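Local coordinates for protein heat-inducible transcription repressor HrcA (Thermotoga maritima, PDB 1STZ) that probably represses class I heat shock genes, the grpE-dnaK-dnaJ and groELS operons, by binding DNA and so preventing their heat-shock induction, at residues Arg85-Tyr88 with Glu89-Lys93; Tyr314-Asn317 with His318-Phe321; Arg181-Trp184 with Glu185-Glu188. All blocks are in the same frame, centred on the assembly; numbering follows the deposited sequence.

Contact 1: Arg85-Tyr88 with Glu89-Lys93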
loop_
_atom_site.group_PDB
_atom_site.type_symbol
_atom_site.label_atom_id
_atom_site.label_comp_id
_atom_site.label_asym_id
_atom_site.label_seq_id
_atom_site.Cartn_x
_atom_site.Cartn_y
_atom_site.Cartn_z
ATOM N N ARG A 85 4.849 12.936 29.418
ATOM C CA ARG A 85 5.251 14.178 28.758
ATOM C C ARG A 85 6.759 14.233 28.638
ATOM O O ARG A 85 7.271 14.591 27.599
ATOM C CB ARG A 85 4.722 15.392 29.518
ATOM C CG ARG A 85 5.290 16.775 29.143
ATOM C CD ARG A 85 5.180 17.205 27.690
ATOM N NE ARG A 85 3.800 17.332 27.239
ATOM C CZ ARG A 85 3.438 17.716 26.028
ATOM N NH1 ARG A 85 4.336 18.048 25.104
ATOM N NH2 ARG A 85 2.159 17.799 25.737
ATOM N N PHE A 86 7.469 13.855 29.696
ATOM C CA PHE A 86 8.932 13.850 29.659
ATOM C C PHE A 86 9.402 12.930 28.541
ATOM O O PHE A 86 10.257 13.301 27.766
ATOM C CB PHE A 86 9.513 13.388 30.999
ATOM C CG PHE A 86 11.006 13.173 30.965
ATOM C CD1 PHE A 86 11.868 14.220 31.227
ATOM C CD2 PHE A 86 11.536 11.928 30.638
ATOM C CE1 PHE A 86 13.252 14.026 31.187
ATOM C CE2 PHE A 86 12.905 11.723 30.609
ATOM C CZ PHE A 86 13.763 12.773 30.879
ATOM N N TYR A 87 8.807 11.738 28.451
ATOM C CA TYR A 87 9.182 10.756 27.429
ATOM C C TYR A 87 8.975 11.328 26.033
ATOM O O TYR A 87 9.884 11.302 25.220
ATOM C CB TYR A 87 8.381 9.468 27.592
ATOM C CG TYR A 87 8.558 8.465 26.480
ATOM C CD1 TYR A 87 9.652 7.606 26.454
ATOM C CD2 TYR A 87 7.616 8.359 25.458
ATOM C CE1 TYR A 87 9.814 6.670 25.417
ATOM C CE2 TYR A 87 7.761 7.431 24.430
ATOM C CZ TYR A 87 8.858 6.587 24.413
ATOM O OH TYR A 87 8.997 5.667 23.384
ATOM N N TYR A 88 7.789 11.872 25.773
ATOM C CA TYR A 88 7.480 12.497 24.479
ATOM C C TYR A 88 8.487 13.588 24.077
ATOM O O TYR A 88 8.929 13.623 22.926
ATOM C CB TYR A 88 6.067 13.092 24.493
ATOM C CG TYR A 88 5.675 13.846 23.243
ATOM C CD1 TYR A 88 5.340 13.178 22.078
ATOM C CD2 TYR A 88 5.636 15.230 23.231
ATOM C CE1 TYR A 88 4.998 13.880 20.913
ATOM C CE2 TYR A 88 5.277 15.934 22.096
ATOM C CZ TYR A 88 4.957 15.256 20.939
ATOM O OH TYR A 88 4.606 15.959 19.810
ATOM N N GLU A 89 8.814 14.484 25.005
ATOM C CA GLU A 89 9.755 15.570 24.728
ATOM C C GLU A 89 11.135 15.039 24.333
ATOM O O GLU A 89 11.788 15.600 23.464
ATOM C CB GLU A 89 9.908 16.496 25.942
ATOM C CG GLU A 89 8.685 17.353 26.258
ATOM C CD GLU A 89 8.354 18.329 25.147
ATOM O OE1 GLU A 89 9.271 19.042 24.665
ATOM O OE2 GLU A 89 7.175 18.394 24.749
ATOM N N GLU A 90 11.567 13.958 24.975
ATOM C CA GLU A 90 12.863 13.360 24.675
ATOM C C GLU A 90 12.855 12.639 23.328
ATOM O O GLU A 90 13.857 12.669 22.620
ATOM C CB GLU A 90 13.302 12.406 25.790
ATOM C CG GLU A 90 13.734 13.121 27.074
ATOM C CD GLU A 90 15.024 13.933 26.923
ATOM O OE1 GLU A 90 15.870 13.601 26.045
ATOM O OE2 GLU A 90 15.199 14.910 27.697
ATOM N N MET A 91 11.738 12.015 22.958
ATOM C CA MET A 91 11.649 11.360 21.640
ATOM C C MET A 91 11.584 12.383 20.530
ATOM O O MET A 91 12.115 12.149 19.458
ATOM C CB MET A 91 10.442 10.430 21.529
ATOM C CG MET A 91 10.480 9.254 22.489
ATOM S SD MET A 91 11.228 7.733 21.809
ATOM C CE MET A 91 12.674 8.313 20.915
ATOM N N LEU A 92 10.933 13.514 20.796
ATOM C CA LEU A 92 10.811 14.596 19.815
ATOM C C LEU A 92 12.207 15.124 19.480
ATOM O O LEU A 92 12.526 15.372 18.330
ATOM C CB LEU A 92 9.937 15.722 20.376
ATOM C CG LEU A 92 8.936 16.408 19.449
ATOM C CD1 LEU A 92 8.006 17.255 20.281
ATOM C CD2 LEU A 92 9.627 17.263 18.404
ATOM N N LYS A 93 13.028 15.259 20.519
ATOM C CA LYS A 93 14.411 15.714 20.420
ATOM C C LYS A 93 15.277 14.748 19.613
ATOM O O LYS A 93 16.102 15.180 18.809
ATOM C CB LYS A 93 14.987 15.874 21.831
ATOM C CG LYS A 93 16.317 16.596 21.934
ATOM C CD LYS A 93 16.146 18.046 22.376
ATOM C CE LYS A 93 15.646 18.178 23.818
ATOM N NZ LYS A 93 15.511 19.614 24.195
#
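Two turns of helix 81-94 carry this contact, in which each side chain of Arg85-Tyr88 meets the one four residues further on. At the start, Arg85 and Glu89 form an i to i+4 salt bridge: NH1 of Arg85 lies 2.9 Å from OE2 of Glu89. The oxygen sits at the guanidinium edge, within 3° of its plane, and is met nearly along its C-O axis, with the carboxylate only 27° from coplanar. Arg85 reaches it by bending at chi2 and chi3, and its NH2 makes a second salt bridge to Glu278. Phe86 offers a ring face to the aliphatic part of Glu90, whose CG stands 4.1 Å from the ring centroid in a CH-pi contact. Tyr87 does the same for Met91: CG lies over the ring, 3.9 Å from its centroid, while SD lies obliquely to the ring, 4.4 Å from its centroid, a Met-aromatic contact, and comes 3.4 Å from Tyr87 OH. Met91 CG is anti to its carbonyl carbon (chi1 -63°), which turns the chain back over Tyr87. Tyr88 touches Leu92 through CE2, 3.5 Å from CD1. Phe86, Tyr87 and Met91 also pack on helix 17-33, while Tyr88 reaches helix 314-334. The chemistry is thus divided round the helix: Tyr87 and Met91 make a buried aromatic-thioether pair, whereas Glu89, on the exposed side, probably shares with Glu278 the neutralising of the Arg85 charge.

Contact 2: Tyr314-Asn317 with His318-Phe321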
loop_
_atom_site.group_PDB
_atom_site.type_symbol
_atom_site.label_atom_id
_atom_site.label_comp_id
_atom_site.label_asym_id
_atom_site.label_seq_id
_atom_site.Cartn_x
_atom_site.Cartn_y
_atom_site.Cartn_z
ATOM N N TYR A 314 4.322 7.099 21.162
ATOM C CA TYR A 314 4.265 8.518 20.840
ATOM C C TYR A 314 5.080 8.913 19.600
ATOM O O TYR A 314 4.627 9.730 18.811
ATOM C CB TYR A 314 4.680 9.382 22.048
ATOM C CG TYR A 314 3.606 9.431 23.134
ATOM C CD1 TYR A 314 3.588 8.502 24.177
ATOM C CD2 TYR A 314 2.607 10.399 23.100
ATOM C CE1 TYR A 314 2.591 8.544 25.169
ATOM C CE2 TYR A 314 1.621 10.455 24.069
ATOM C CZ TYR A 314 1.611 9.523 25.093
ATOM O OH TYR A 314 0.607 9.605 26.012
ATOM N N ASP A 315 6.258 8.332 19.429
ATOM C CA ASP A 315 7.149 8.681 18.316
ATOM C C ASP A 315 6.501 8.234 17.011
ATOM O O ASP A 315 6.477 8.967 16.045
ATOM C CB ASP A 315 8.510 7.996 18.492
ATOM C CG ASP A 315 9.644 8.678 17.731
ATOM O OD1 ASP A 315 9.424 9.360 16.711
ATOM O OD2 ASP A 315 10.837 8.548 18.084
ATOM N N ARG A 316 5.962 7.029 16.997
ATOM C CA ARG A 316 5.259 6.532 15.811
ATOM C C ARG A 316 4.073 7.446 15.497
ATOM O O ARG A 316 3.909 7.868 14.357
ATOM C CB ARG A 316 4.830 5.072 16.004
ATOM C CG ARG A 316 4.000 4.467 14.876
ATOM C CD ARG A 316 3.080 3.322 15.309
ATOM N NE ARG A 316 2.144 3.714 16.368
ATOM C CZ ARG A 316 1.394 2.878 17.093
ATOM N NH1 ARG A 316 1.449 1.574 16.899
ATOM N NH2 ARG A 316 0.593 3.351 18.041
ATOM N N ASN A 317 3.292 7.794 16.513
ATOM C CA ASN A 317 2.076 8.580 16.305
ATOM C C ASN A 317 2.372 9.987 15.780
ATOM O O ASN A 317 1.646 10.499 14.923
ATOM C CB ASN A 317 1.238 8.686 17.586
ATOM C CG ASN A 317 0.687 7.356 18.045
ATOM O OD1 ASN A 317 0.807 6.342 17.367
ATOM N ND2 ASN A 317 0.094 7.354 19.222
ATOM N N HIS A 318 3.414 10.605 16.325
ATOM C CA HIS A 318 3.865 11.927 15.895
ATOM C C HIS A 318 4.299 11.888 14.449
ATOM O O HIS A 318 3.912 12.738 13.649
ATOM C CB HIS A 318 5.037 12.447 16.732
ATOM C CG HIS A 318 5.500 13.799 16.300
ATOM N ND1 HIS A 318 6.619 13.988 15.522
ATOM C CD2 HIS A 318 4.966 15.031 16.501
ATOM C CE1 HIS A 318 6.753 15.275 15.257
ATOM N NE2 HIS A 318 5.768 15.932 15.844
ATOM N N ARG A 319 5.108 10.898 14.112
ATOM C CA ARG A 319 5.637 10.768 12.765
ATOM C C ARG A 319 4.529 10.584 11.727
ATOM O O ARG A 319 4.551 11.222 10.687
ATOM C CB ARG A 319 6.581 9.587 12.729
ATOM C CG ARG A 319 7.177 9.244 11.387
ATOM C CD ARG A 319 7.478 7.761 11.266
ATOM N NE ARG A 319 8.137 7.305 12.470
ATOM C CZ ARG A 319 7.972 6.133 13.071
ATOM N NH1 ARG A 319 7.184 5.186 12.589
ATOM N NH2 ARG A 319 8.645 5.903 14.182
ATOM N N VAL A 320 3.599 9.685 12.008
ATOM C CA VAL A 320 2.526 9.363 11.097
ATOM C C VAL A 320 1.575 10.557 10.943
ATOM O O VAL A 320 1.138 10.844 9.840
ATOM C CB VAL A 320 1.743 8.120 11.561
ATOM C CG1 VAL A 320 0.507 7.914 10.736
ATOM C CG2 VAL A 320 2.598 6.903 11.459
ATOM N N PHE A 321 1.318 11.269 12.038
ATOM C CA PHE A 321 0.349 12.363 12.075
ATOM C C PHE A 321 0.896 13.510 11.292
ATOM O O PHE A 321 0.239 14.024 10.408
ATOM C CB PHE A 321 0.085 12.764 13.511
ATOM C CG PHE A 321 -1.035 13.762 13.706
ATOM C CD1 PHE A 321 -2.322 13.325 13.927
ATOM C CD2 PHE A 321 -0.769 15.125 13.791
ATOM C CE1 PHE A 321 -3.347 14.220 14.181
ATOM C CE2 PHE A 321 -1.791 16.040 14.044
ATOM C CZ PHE A 321 -3.081 15.591 14.220
HETATM O O HOH W 1 10.337 8.901 14.360
#
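His318 and Arg319 follow Tyr314 and Asp315 one turn on in helix 314-334, the last of the chain, with His318 N and Arg319 N bonded to Tyr314 O and Asp315 O. The tight part is the side that carries Asn317, Val320 and Phe321. Val320 CG2 packs 3.3 Å from Arg316 O, the carbonyl that accepts the Val320 N-H, and Phe321 N bonds to Asn317 O. These side chains face helix 116-131, which meets Val320 and Phe321 at Leu127. Asn317 OD1 is gripped side-on by Arg316, whose NE and NH2 both donate at 3.1 Å; the NH2 bond uses a lone pair in the carbonyl plane, while NE is tilted from it. Thr312 takes the ND2 of the same amide, so both its ends are fixed. The looser side belongs to Asp315 and Arg319. Their charged ends stay beyond salt-bridge distance, with Asp315 OD1 4.4 Å from Arg319 NH2, and a water spans the gap. Arg319, bent at chi3 (-46°), folds back and lays one guanidinium face over Arg316 CA. Its NH1 instead makes salt bridges to Asp102 and to Glu180 of the second subunit, which joins this helix to that neighbouring subunit. The bridging water donates to Asp315 OD1 at 2.6 Å and accepts a weak bond from Arg319 NE at 3.3 Å.

Contact 3: Arg181-Trp184 with Glu185-Glu188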
loop_
_atom_site.group_PDB
_atom_site.type_symbol
_atom_site.label_atom_id
_atom_site.label_comp_id
_atom_site.label_asym_id
_atom_site.label_seq_id
_atom_site.Cartn_x
_atom_site.Cartn_y
_atom_site.Cartn_z
ATOM N N ARG A 181 -36.020 10.955 -20.953
ATOM C CA ARG A 181 -35.085 12.010 -21.356
ATOM C C ARG A 181 -35.678 13.422 -21.237
ATOM O O ARG A 181 -36.710 13.726 -21.846
ATOM C CB ARG A 181 -34.616 11.782 -22.808
ATOM C CG ARG A 181 -33.308 12.498 -23.159
ATOM C CD ARG A 181 -32.900 12.421 -24.648
ATOM N NE ARG A 181 -32.137 11.212 -24.993
ATOM C CZ ARG A 181 -30.899 10.922 -24.565
ATOM N NH1 ARG A 181 -30.226 11.746 -23.755
ATOM N NH2 ARG A 181 -30.326 9.783 -24.950
ATOM N N LEU A 182 -35.021 14.268 -20.445
ATOM C CA LEU A 182 -35.246 15.715 -20.460
ATOM C C LEU A 182 -34.068 16.353 -21.195
ATOM O O LEU A 182 -33.098 15.665 -21.520
ATOM C CB LEU A 182 -35.358 16.268 -19.039
ATOM C CG LEU A 182 -36.276 15.509 -18.075
ATOM C CD1 LEU A 182 -36.136 16.059 -16.654
ATOM C CD2 LEU A 182 -37.725 15.559 -18.531
ATOM N N ASN A 183 -34.152 17.652 -21.475
ATOM C CA ASN A 183 -33.068 18.357 -22.159
ATOM C C ASN A 183 -31.992 18.722 -21.142
ATOM O O ASN A 183 -32.144 19.670 -20.368
ATOM C CB ASN A 183 -33.589 19.598 -22.892
ATOM C CG ASN A 183 -32.611 20.107 -23.944
ATOM O OD1 ASN A 183 -31.416 20.288 -23.671
ATOM N ND2 ASN A 183 -33.110 20.339 -25.148
ATOM N N TRP A 184 -30.915 17.937 -21.127
ATOM C CA TRP A 184 -29.935 18.011 -20.052
ATOM C C TRP A 184 -29.010 19.215 -20.194
ATOM O O TRP A 184 -28.617 19.810 -19.201
ATOM C CB TRP A 184 -29.144 16.694 -19.955
ATOM C CG TRP A 184 -30.037 15.511 -19.717
ATOM C CD1 TRP A 184 -30.226 14.443 -20.544
ATOM C CD2 TRP A 184 -30.896 15.297 -18.589
ATOM N NE1 TRP A 184 -31.147 13.578 -20.003
ATOM C CE2 TRP A 184 -31.567 14.075 -18.796
ATOM C CE3 TRP A 184 -31.164 16.015 -17.416
ATOM C CZ2 TRP A 184 -32.487 13.560 -17.888
ATOM C CZ3 TRP A 184 -32.068 15.495 -16.503
ATOM C CH2 TRP A 184 -32.719 14.280 -16.746
ATOM N N GLU A 185 -28.671 19.582 -21.425
ATOM C CA GLU A 185 -27.822 20.756 -21.664
ATOM C C GLU A 185 -28.461 22.052 -21.133
ATOM O O GLU A 185 -27.775 22.916 -20.583
ATOM C CB GLU A 185 -27.522 20.912 -23.161
ATOM C CG GLU A 185 -26.198 21.614 -23.425
ATOM C CD GLU A 185 -25.817 21.640 -24.891
ATOM O OE1 GLU A 185 -26.713 21.772 -25.747
ATOM O OE2 GLU A 185 -24.609 21.518 -25.179
ATOM N N GLU A 186 -29.775 22.168 -21.311
ATOM C CA GLU A 186 -30.522 23.339 -20.870
ATOM C C GLU A 186 -30.704 23.323 -19.360
ATOM O O GLU A 186 -30.613 24.365 -18.715
ATOM C CB GLU A 186 -31.890 23.410 -21.557
ATOM C CG GLU A 186 -31.821 23.797 -23.029
ATOM C CD GLU A 186 -33.189 23.977 -23.670
ATOM O OE1 GLU A 186 -33.249 24.135 -24.914
ATOM O OE2 GLU A 186 -34.205 23.955 -22.941
ATOM N N ILE A 187 -30.965 22.146 -18.797
ATOM C CA ILE A 187 -31.111 22.030 -17.347
ATOM C C ILE A 187 -29.796 22.363 -16.645
ATOM O O ILE A 187 -29.795 22.929 -15.564
ATOM C CB ILE A 187 -31.673 20.641 -16.949
ATOM C CG1 ILE A 187 -33.159 20.576 -17.324
ATOM C CG2 ILE A 187 -31.531 20.396 -15.453
ATOM C CD1 ILE A 187 -33.776 19.209 -17.204
ATOM N N GLU A 188 -28.678 22.047 -17.285
ATOM C CA GLU A 188 -27.365 22.340 -16.725
ATOM C C GLU A 188 -27.143 23.836 -16.740
ATOM O O GLU A 188 -26.542 24.385 -15.826
ATOM C CB GLU A 188 -26.278 21.651 -17.542
ATOM C CG GLU A 188 -24.860 21.825 -17.025
ATOM C CD GLU A 188 -23.868 21.070 -17.895
ATOM O OE1 GLU A 188 -23.873 21.293 -19.117
ATOM O OE2 GLU A 188 -23.105 20.232 -17.373
#
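Asn183 and Glu186 meet at an N-cap, where the loop after strand 169-177 turns into helix 184-195. The cap residue holds its CG anti to its own N (chi1 -162°), which swings the amide toward the first turn. Glu185 comes first along the helix. Its CB passes 4.0 Å from Asn183 OD1, and the extended chain then leads away from the cap, its carboxylate forming a long, weak ion pair with Arg189. Glu186 makes the capping bond: its backbone N donates to Asn183 OD1 at 3.4 Å, a weak bond. Its side chain, with CG anti to the carbonyl carbon, runs back beside the cap, so that carboxylate and amide lie stacked with planes 18° apart; OE1 comes 3.8 Å from Asn183 ND2. The flat groups thus meet by their faces, at the exposed surface of the protein. Ile187 follows as the hydrophobic member of the turn. Its N donates to Asn183 O at 3.2 Å, while CD1 reaches back to the loop, 3.8 Å from Leu182 CB. This Leu182-Ile187 pair brackets the cap, as in a hydrophobic staple. The same CD1 touches Trp184 near CE3 and CZ3, the isoleucine running alongside the indole in the same direction, and Ile187 also packs on Leu152 of strand 149-154. The indole is the buried part of the site: it meets Pro154 of that strand and the ring of Phe216, and Leu182 O stands 3.2 Å above one of its faces. Glu188 continues the helix, and its OE2 accepts from the backbone N of Leu152, tying the helix to the edge of the three-stranded sheet. Within the turn, Glu188 N donates to Trp184 O at 2.9 Å, and Glu188 CB lies 3.4 Å from that same oxygen.

Contacts 1 and 2 belong to one packed region, their centres 12 Å apart, where helix 81-94 meets helix 314-334. Tyr88 is wedged into the junction: its OH lies 3.5 Å from His318 CD2, and its CD1 packs 3.9 Å from Tyr314 CB. Beside it, Met91 CE approaches Asp315 OD2 at 3.4 Å. Ser95, just beyond residues 89-93, bonds to Met91 O and to Asp315 OD1, adding a polar tie. Contact 3 lies far off, its centre 61 Å from that of contact 1 and 51 Å from that of contact 2, with contacts 1 and 3 on opposite sides of the chain's centre, which reflects the elongated shape of the subunit.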